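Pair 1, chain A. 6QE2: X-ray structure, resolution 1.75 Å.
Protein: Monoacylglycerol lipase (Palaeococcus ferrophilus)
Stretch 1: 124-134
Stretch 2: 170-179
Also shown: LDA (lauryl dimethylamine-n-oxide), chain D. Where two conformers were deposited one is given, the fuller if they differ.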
# COMPACT_ATOMS: atom_id res chain seq x y z
N MET A 124 -2.93 -7.44 20.94
CA MET A 124 -3.52 -7.81 19.66
C MET A 124 -2.46 -8.30 18.69
O MET A 124 -2.71 -9.22 17.89
CB MET A 124 -4.27 -6.61 19.07
CG MET A 124 -5.41 -7.01 18.17
SD MET A 124 -6.62 -7.95 19.11
CE MET A 124 -7.31 -6.67 20.13
N VAL A 125 -1.26 -7.72 18.75
CA VAL A 125 -0.14 -8.21 17.95
C VAL A 125 0.22 -9.63 18.36
O VAL A 125 0.42 -10.51 17.52
CB VAL A 125 1.06 -7.25 18.05
CG1 VAL A 125 2.25 -7.81 17.31
CG2 VAL A 125 0.68 -5.88 17.50
N ALA A 126 0.32 -9.87 19.67
CA ALA A 126 0.63 -11.21 20.15
C ALA A 126 -0.48 -12.20 19.81
O ALA A 126 -0.21 -13.36 19.49
CB ALA A 126 0.88 -11.18 21.66
N LEU A 127 -1.74 -11.75 19.88
CA LEU A 127 -2.85 -12.63 19.50
C LEU A 127 -2.79 -12.98 18.02
O LEU A 127 -3.06 -14.13 17.64
CB LEU A 127 -4.18 -11.96 19.83
CG LEU A 127 -5.44 -12.75 19.49
CD1 LEU A 127 -5.50 -14.04 20.29
CD2 LEU A 127 -6.69 -11.92 19.73
N ALA A 128 -2.43 -12.03 17.17
CA ALA A 128 -2.38 -12.32 15.74
C ALA A 128 -1.33 -13.38 15.42
O ALA A 128 -1.53 -14.22 14.52
CB ALA A 128 -2.07 -11.01 14.99
N LYS A 129 -0.19 -13.33 16.12
CA LYS A 129 0.84 -14.37 15.98
C LYS A 129 0.30 -15.75 16.32
O LYS A 129 0.77 -16.75 15.77
CB LYS A 129 2.03 -14.08 16.89
CG LYS A 129 2.91 -12.93 16.50
CD LYS A 129 4.17 -12.90 17.37
CE LYS A 129 5.09 -11.76 16.96
NZ LYS A 129 6.28 -11.62 17.86
N VAL A 130 -0.64 -15.83 17.25
CA VAL A 130 -1.19 -17.14 17.57
C VAL A 130 -2.27 -17.52 16.58
O VAL A 130 -2.28 -18.63 16.04
CB VAL A 130 -1.72 -17.18 19.00
CG1 VAL A 130 -2.35 -18.52 19.25
CG2 VAL A 130 -0.59 -16.91 19.93
N LEU A 131 -3.24 -16.62 16.38
CA LEU A 131 -4.37 -16.93 15.51
C LEU A 131 -3.92 -17.18 14.08
O LEU A 131 -4.51 -18.00 13.38
CB LEU A 131 -5.39 -15.80 15.55
CG LEU A 131 -6.07 -15.52 16.89
CD1 LEU A 131 -7.17 -14.48 16.74
CD2 LEU A 131 -6.64 -16.81 17.48
N GLY A 132 -2.87 -16.48 13.63
CA GLY A 132 -2.36 -16.72 12.30
C GLY A 132 -1.85 -18.13 12.10
O GLY A 132 -1.81 -18.62 10.96
N ARG A 133 -1.48 -18.81 13.18
CA ARG A 133 -0.97 -20.18 13.10
C ARG A 133 -2.05 -21.23 13.33
O ARG A 133 -2.08 -22.23 12.62
CB ARG A 133 0.17 -20.37 14.09
CG ARG A 133 1.47 -19.77 13.61
CD ARG A 133 2.50 -19.64 14.72
NE ARG A 133 3.79 -19.21 14.19
CZ ARG A 133 4.23 -17.95 14.21
NH1 ARG A 133 3.48 -16.99 14.75
NH2 ARG A 133 5.42 -17.65 13.70
N ILE A 134 -2.94 -21.03 14.31
CA ILE A 134 -3.87 -22.09 14.69
C ILE A 134 -5.22 -21.93 14.01
O ILE A 134 -5.92 -22.92 13.77
CB ILE A 134 -4.02 -22.16 16.22
CG1 ILE A 134 -4.62 -20.86 16.77
CG2 ILE A 134 -2.68 -22.44 16.88
CD1 ILE A 134 -5.12 -20.99 18.20
N SER A 170 -8.24 -11.59 8.30
CA SER A 170 -8.12 -12.94 8.81
C SER A 170 -6.93 -13.05 9.76
O SER A 170 -6.08 -12.17 9.84
CB SER A 170 -7.98 -13.94 7.66
OG SER A 170 -6.69 -13.87 7.08
N GLY A 171 -6.90 -14.15 10.52
CA GLY A 171 -5.76 -14.39 11.38
C GLY A 171 -4.46 -14.46 10.60
O GLY A 171 -3.44 -13.92 11.02
N LYS A 172 -4.50 -15.09 9.42
CA LYS A 172 -3.33 -15.18 8.57
C LYS A 172 -2.86 -13.80 8.14
O LYS A 172 -1.67 -13.48 8.20
CB LYS A 172 -3.63 -16.05 7.34
CG LYS A 172 -2.46 -16.22 6.39
CD LYS A 172 -2.87 -16.96 5.12
CE LYS A 172 -1.64 -17.41 4.35
NZ LYS A 172 -1.99 -17.95 3.00
N LEU A 173 -3.79 -12.95 7.71
CA LEU A 173 -3.40 -11.62 7.25
C LEU A 173 -2.87 -10.77 8.39
O LEU A 173 -1.87 -10.06 8.23
CB LEU A 173 -4.58 -10.93 6.56
CG LEU A 173 -4.26 -9.55 5.98
CD1 LEU A 173 -2.97 -9.58 5.15
CD2 LEU A 173 -5.42 -9.07 5.14
N GLY A 174 -3.51 -10.84 9.56
CA GLY A 174 -3.01 -10.08 10.70
C GLY A 174 -1.60 -10.47 11.08
O GLY A 174 -0.74 -9.62 11.32
N MET A 175 -1.33 -11.78 11.15
CA MET A 175 0.02 -12.25 11.42
C MET A 175 1.00 -11.76 10.37
O MET A 175 2.11 -11.32 10.69
CB MET A 175 0.03 -13.78 11.49
CG MET A 175 1.39 -14.38 11.85
SD MET A 175 1.32 -16.18 12.04
CE MET A 175 1.00 -16.69 10.36
N SER A 176 0.59 -11.83 9.11
CA SER A 176 1.45 -11.40 8.02
C SER A 176 1.77 -9.91 8.11
O SER A 176 2.90 -9.50 7.86
CB SER A 176 0.81 -11.71 6.67
OG SER A 176 1.64 -11.30 5.61
N VAL A 177 0.78 -9.10 8.46
CA VAL A 177 1.02 -7.67 8.55
C VAL A 177 2.06 -7.32 9.61
O VAL A 177 2.99 -6.56 9.35
CB VAL A 177 -0.28 -6.92 8.91
CG1 VAL A 177 0.02 -5.48 9.30
CG2 VAL A 177 -1.27 -6.99 7.76
N PHE A 178 1.95 -7.92 10.82
CA PHE A 178 2.88 -7.52 11.88
C PHE A 178 4.26 -8.11 11.66
O PHE A 178 5.27 -7.47 11.95
CB PHE A 178 2.30 -7.93 13.25
CG PHE A 178 1.06 -7.16 13.58
CD1 PHE A 178 1.11 -5.76 13.65
CD2 PHE A 178 -0.14 -7.82 13.75
CE1 PHE A 178 -0.05 -5.00 13.90
CE2 PHE A 178 -1.30 -7.09 14.01
CZ PHE A 178 -1.27 -5.70 14.06
N ASP A 179 4.31 -9.34 11.14
CA ASP A 179 5.59 -9.94 10.80
C ASP A 179 6.30 -9.13 9.72
O ASP A 179 7.50 -8.89 9.81
CB ASP A 179 5.42 -11.37 10.33
CG ASP A 179 6.74 -12.04 9.98
OD1 ASP A 179 7.66 -12.08 10.83
OD2 ASP A 179 6.87 -12.56 8.85
N1 LDA D . -3.09 -1.21 8.00
O1 LDA D . -2.51 -1.34 6.91
CM1 LDA D . -4.51 -1.02 7.75
CM2 LDA D . -2.53 -0.07 8.71
C1 LDA D . -2.91 -2.40 8.80
C2 LDA D . -3.95 -2.37 9.90
C3 LDA D . -4.04 -3.73 10.55
C4 LDA D . -4.96 -3.68 11.76
C5 LDA D . -4.83 -4.94 12.58
C6 LDA D . -6.01 -5.09 13.52
C7 LDA D . -5.77 -6.24 14.48
C8 LDA D . -6.71 -7.39 14.17
C9 LDA D . -5.95 -8.70 14.07
C10 LDA D . -6.30 -9.62 15.23
C11 LDA D . -5.85 -11.04 14.96
C12 LDA D . -5.83 -11.33 13.48

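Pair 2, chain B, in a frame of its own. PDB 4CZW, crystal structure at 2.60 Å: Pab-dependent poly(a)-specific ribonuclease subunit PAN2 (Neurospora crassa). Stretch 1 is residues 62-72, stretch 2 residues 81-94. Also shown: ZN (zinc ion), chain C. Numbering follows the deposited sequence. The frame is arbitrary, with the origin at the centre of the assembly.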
# COMPACT_ATOMS: atom_id res chain seq x y z
N LEU B 62 -5.70 -8.76 -8.71
CA LEU B 62 -6.68 -9.29 -7.77
C LEU B 62 -6.48 -8.73 -6.36
O LEU B 62 -7.45 -8.56 -5.62
CB LEU B 62 -6.60 -10.82 -7.73
CG LEU B 62 -7.13 -11.53 -8.98
CD1 LEU B 62 -6.98 -13.04 -8.84
CD2 LEU B 62 -8.58 -11.15 -9.23
N LEU B 63 -5.24 -8.44 -6.01
CA LEU B 63 -4.93 -7.89 -4.69
C LEU B 63 -5.26 -6.40 -4.62
O LEU B 63 -5.79 -5.93 -3.61
CB LEU B 63 -3.46 -8.11 -4.34
CG LEU B 63 -3.04 -9.55 -4.03
CD1 LEU B 63 -1.58 -9.61 -3.62
CD2 LEU B 63 -3.93 -10.13 -2.94
N ARG B 64 -4.95 -5.67 -5.69
CA ARG B 64 -5.20 -4.23 -5.72
C ARG B 64 -6.70 -3.93 -5.69
O ARG B 64 -7.15 -3.06 -4.96
CB ARG B 64 -4.56 -3.58 -6.95
CG ARG B 64 -4.58 -2.06 -6.92
CD ARG B 64 -4.46 -1.44 -8.31
NE ARG B 64 -3.13 -1.58 -8.88
CZ ARG B 64 -2.77 -1.07 -10.06
NH1 ARG B 64 -3.65 -0.40 -10.79
NH2 ARG B 64 -1.53 -1.24 -10.51
N ASN B 65 -7.45 -4.67 -6.50
CA ASN B 65 -8.90 -4.52 -6.53
C ASN B 65 -9.52 -4.86 -5.18
O ASN B 65 -10.36 -4.12 -4.67
CB ASN B 65 -9.51 -5.41 -7.62
CG ASN B 65 -11.02 -5.31 -7.68
OD1 ASN B 65 -11.57 -4.38 -8.27
ND2 ASN B 65 -11.70 -6.27 -7.07
N MSE B 66 -9.08 -5.98 -4.61
CA MSE B 66 -9.56 -6.45 -3.31
C MSE B 66 -9.48 -5.37 -2.24
O MSE B 66 -10.43 -5.15 -1.49
CB MSE B 66 -8.76 -7.67 -2.87
CG MSE B 66 -9.21 -8.32 -1.58
SE MSE B 66 -8.02 -9.76 -1.05
CE MSE B 66 -7.91 -10.70 -2.75
N ALA B 67 -8.34 -4.68 -2.18
CA ALA B 67 -8.12 -3.65 -1.17
C ALA B 67 -8.96 -2.41 -1.43
O ALA B 67 -9.51 -1.81 -0.50
CB ALA B 67 -6.64 -3.28 -1.13
N LEU B 68 -9.07 -2.02 -2.70
CA LEU B 68 -9.82 -0.83 -3.08
C LEU B 68 -11.32 -1.00 -2.86
O LEU B 68 -12.00 -0.06 -2.45
CB LEU B 68 -9.54 -0.47 -4.54
CG LEU B 68 -8.14 0.07 -4.83
CD1 LEU B 68 -7.95 0.29 -6.32
CD2 LEU B 68 -7.90 1.37 -4.07
N GLN B 69 -11.83 -2.20 -3.13
CA GLN B 69 -13.25 -2.48 -2.94
C GLN B 69 -13.62 -2.42 -1.46
O GLN B 69 -14.77 -2.13 -1.11
CB GLN B 69 -13.62 -3.84 -3.51
CG GLN B 69 -13.42 -3.98 -5.02
CD GLN B 69 -14.37 -3.13 -5.83
OE1 GLN B 69 -15.41 -2.69 -5.33
NE2 GLN B 69 -14.03 -2.88 -7.09
N HIS B 70 -12.65 -2.69 -0.59
CA HIS B 70 -12.88 -2.62 0.85
C HIS B 70 -12.68 -1.21 1.40
O HIS B 70 -13.48 -0.73 2.19
CB HIS B 70 -11.96 -3.59 1.59
CG HIS B 70 -11.97 -3.41 3.08
ND1 HIS B 70 -13.03 -3.83 3.86
CD2 HIS B 70 -11.08 -2.84 3.92
CE1 HIS B 70 -12.78 -3.53 5.13
NE2 HIS B 70 -11.60 -2.93 5.19
N ALA B 71 -11.60 -0.56 0.97
CA ALA B 71 -11.27 0.78 1.44
C ALA B 71 -12.35 1.79 1.07
O ALA B 71 -12.53 2.80 1.75
CB ALA B 71 -9.93 1.22 0.87
N ALA B 72 -13.08 1.50 -0.00
CA ALA B 72 -14.12 2.41 -0.49
C ALA B 72 -15.42 2.27 0.29
O ALA B 72 -16.39 2.99 0.04
CB ALA B 72 -14.37 2.16 -1.97
N LEU B 81 -5.43 -2.88 8.25
CA LEU B 81 -4.36 -2.97 7.26
C LEU B 81 -4.86 -3.04 5.82
O LEU B 81 -4.18 -2.59 4.90
CB LEU B 81 -3.48 -4.19 7.55
CG LEU B 81 -2.73 -4.15 8.88
CD1 LEU B 81 -1.86 -5.39 9.05
CD2 LEU B 81 -1.90 -2.88 9.00
N LEU B 82 -6.05 -3.59 5.62
CA LEU B 82 -6.62 -3.69 4.28
C LEU B 82 -7.01 -2.32 3.75
O LEU B 82 -6.82 -2.02 2.57
CB LEU B 82 -7.82 -4.64 4.26
CG LEU B 82 -8.39 -4.93 2.87
CD1 LEU B 82 -7.30 -5.41 1.94
CD2 LEU B 82 -9.51 -5.96 2.96
N CYS B 83 -7.56 -1.49 4.63
CA CYS B 83 -7.87 -0.10 4.28
C CYS B 83 -6.59 0.65 3.96
O CYS B 83 -6.52 1.37 2.96
CB CYS B 83 -8.62 0.59 5.42
SG CYS B 83 -10.41 0.36 5.40
N GLU B 84 -5.58 0.48 4.81
CA GLU B 84 -4.29 1.11 4.60
C GLU B 84 -3.65 0.62 3.30
O GLU B 84 -2.96 1.37 2.62
CB GLU B 84 -3.36 0.83 5.79
CG GLU B 84 -3.91 1.32 7.13
CD GLU B 84 -3.98 2.83 7.22
OE1 GLU B 84 -3.21 3.51 6.51
OE2 GLU B 84 -4.82 3.34 8.00
N LEU B 85 -3.89 -0.65 2.97
CA LEU B 85 -3.40 -1.21 1.72
C LEU B 85 -4.05 -0.51 0.52
O LEU B 85 -3.39 -0.25 -0.48
CB LEU B 85 -3.68 -2.72 1.65
CG LEU B 85 -2.53 -3.65 2.07
CD1 LEU B 85 -2.98 -5.10 2.01
CD2 LEU B 85 -1.32 -3.43 1.18
N GLY B 86 -5.34 -0.21 0.65
CA GLY B 86 -6.06 0.49 -0.40
C GLY B 86 -5.52 1.89 -0.59
O GLY B 86 -5.42 2.38 -1.72
N TYR B 87 -5.16 2.54 0.51
CA TYR B 87 -4.61 3.90 0.47
C TYR B 87 -3.27 3.92 -0.26
O TYR B 87 -3.03 4.78 -1.11
CB TYR B 87 -4.44 4.46 1.88
CG TYR B 87 -5.72 4.50 2.69
CD1 TYR B 87 -6.96 4.59 2.08
CD2 TYR B 87 -5.68 4.44 4.08
CE1 TYR B 87 -8.13 4.63 2.82
CE2 TYR B 87 -6.84 4.47 4.83
CZ TYR B 87 -8.06 4.56 4.19
OH TYR B 87 -9.22 4.60 4.94
N VAL B 88 -2.40 2.97 0.08
CA VAL B 88 -1.08 2.87 -0.53
C VAL B 88 -1.20 2.53 -2.02
O VAL B 88 -0.51 3.13 -2.85
CB VAL B 88 -0.21 1.81 0.17
CG1 VAL B 88 1.13 1.66 -0.54
CG2 VAL B 88 -0.00 2.19 1.63
N PHE B 89 -2.07 1.59 -2.34
CA PHE B 89 -2.30 1.20 -3.73
C PHE B 89 -2.85 2.36 -4.54
O PHE B 89 -2.50 2.54 -5.70
CB PHE B 89 -3.26 0.01 -3.81
CG PHE B 89 -2.69 -1.28 -3.28
CD1 PHE B 89 -1.33 -1.40 -3.03
CD2 PHE B 89 -3.51 -2.37 -3.05
CE1 PHE B 89 -0.81 -2.59 -2.56
CE2 PHE B 89 -2.99 -3.55 -2.57
CZ PHE B 89 -1.64 -3.67 -2.33
N ASP B 90 -3.70 3.16 -3.90
CA ASP B 90 -4.30 4.32 -4.54
C ASP B 90 -3.24 5.37 -4.84
O ASP B 90 -3.27 6.02 -5.88
CB ASP B 90 -5.40 4.91 -3.66
CG ASP B 90 -6.32 5.84 -4.42
OD1 ASP B 90 -6.45 5.68 -5.65
OD2 ASP B 90 -6.91 6.74 -3.78
N MSE B 91 -2.29 5.53 -3.92
CA MSE B 91 -1.21 6.49 -4.10
C MSE B 91 -0.28 6.07 -5.23
O MSE B 91 0.23 6.91 -5.97
CB MSE B 91 -0.41 6.66 -2.81
CG MSE B 91 -1.18 7.35 -1.70
SE MSE B 91 -0.05 7.79 -0.16
CE MSE B 91 0.50 6.00 0.35
N LEU B 92 -0.06 4.77 -5.36
CA LEU B 92 0.84 4.24 -6.38
C LEU B 92 0.24 4.33 -7.78
O LEU B 92 0.96 4.29 -8.78
CB LEU B 92 1.22 2.79 -6.07
CG LEU B 92 2.06 2.59 -4.80
CD1 LEU B 92 2.36 1.11 -4.58
CD2 LEU B 92 3.35 3.39 -4.88
N GLN B 93 -1.08 4.44 -7.86
CA GLN B 93 -1.76 4.54 -9.15
C GLN B 93 -2.15 5.98 -9.46
O GLN B 93 -2.37 6.32 -10.62
CB GLN B 93 -2.99 3.63 -9.18
CG GLN B 93 -4.11 4.04 -8.23
CD GLN B 93 -5.29 3.09 -8.28
OE1 GLN B 93 -5.24 2.04 -8.93
NE2 GLN B 93 -6.37 3.45 -7.59
N LYS B 94 -2.24 6.81 -8.43
CA LYS B 94 -2.53 8.23 -8.62
C LYS B 94 -1.25 9.05 -8.75
O LYS B 94 -1.20 10.03 -9.49
CB LYS B 94 -3.36 8.79 -7.46
CG LYS B 94 -4.82 8.36 -7.44
CD LYS B 94 -5.62 9.29 -6.53
CE LYS B 94 -7.02 8.75 -6.29
NZ LYS B 94 -7.70 8.37 -7.55
ZN ZN C . -11.12 -1.52 6.56
O HOH W 1 -11.21 3.45 3.94

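Both pairs are two helices crossing steeply at close range. The axes approach to 7.2 Å in pair 1 and 7.7 Å in pair 2, with angles between N-to-C directions of 131° and 113°, and the central residues superpose with an RMSD of 0.7 Å. In pair 1 the CA atoms of Gly A132 and Lys A172 lie 4.2 Å apart; in pair 2 the CA atoms of Ala B71 and Cys B83, at the matching positions, lie 4.5 Å apart. On the first helix this position is small in both pairs, but a residue where the backbones meet may be long if its side chain points away, as that of Lys A172 does.

Two positions are kept almost exactly. Ala A128 matches Ala B67, and Phe A178 matches Phe B89. In each pair the alanine points toward the other helix and its methyl meets the phenylalanine: Ala A128 CB is 3.9 Å from Phe A178 CD2, and Ala B67 CB is 3.8 Å from Phe B89 CD2. The neighbour on the first helix differs. Val A125 places CG2 over the face of the Phe A178 ring, 3.8 Å from CE1, whereas its match, Arg B64, packs its CA 3.7 Å from Phe B89 CD2 and extends its guanidinium toward Gln B93.

The clearest rule is an exchange of sizes. Gly A132 faces Met A175 in pair 1; Ala B71 and Gly B86 hold these positions in pair 2. An ideal CB on Gly A132 would sit 2.4 Å from Met A175 CB, and one on Gly B86 would sit 2.6 Å from Ala B71 CB. One side of this contact lacks a CB in each case, but not the same side. With the glycine on the first helix, Met A175 becomes a knob among Ala A128, Lys A129, Gly A132 and Arg A133. Its SD lies over one face of the Arg A133 guanidinium, 3.6 Å from NH1, while that NH1 donates to Lys A129 O at 2.9 Å. In pair 2 the knob is Ala B67, seated among Leu B82, Leu B85, Gly B86 and Phe B89, and Leu B68 helps fill the flank, its CD2 3.6 Å from Gly B86 O.

Gly A174 matches Leu B85. An ideal CB on Gly A174 would clash with LDA C12, so its bareness leaves room for the detergent tail, which also passes 3.8 Å from Ala A128 CB at C11.

Neither interface has a clear direct hydrogen bond across it. Pair 2 adds a metal clasp instead: zinc is bound by His B70 NE2 at 2.0 Å and Cys B83 SG at 2.3 Å, where pair 1 has Leu A131 and Lys A172.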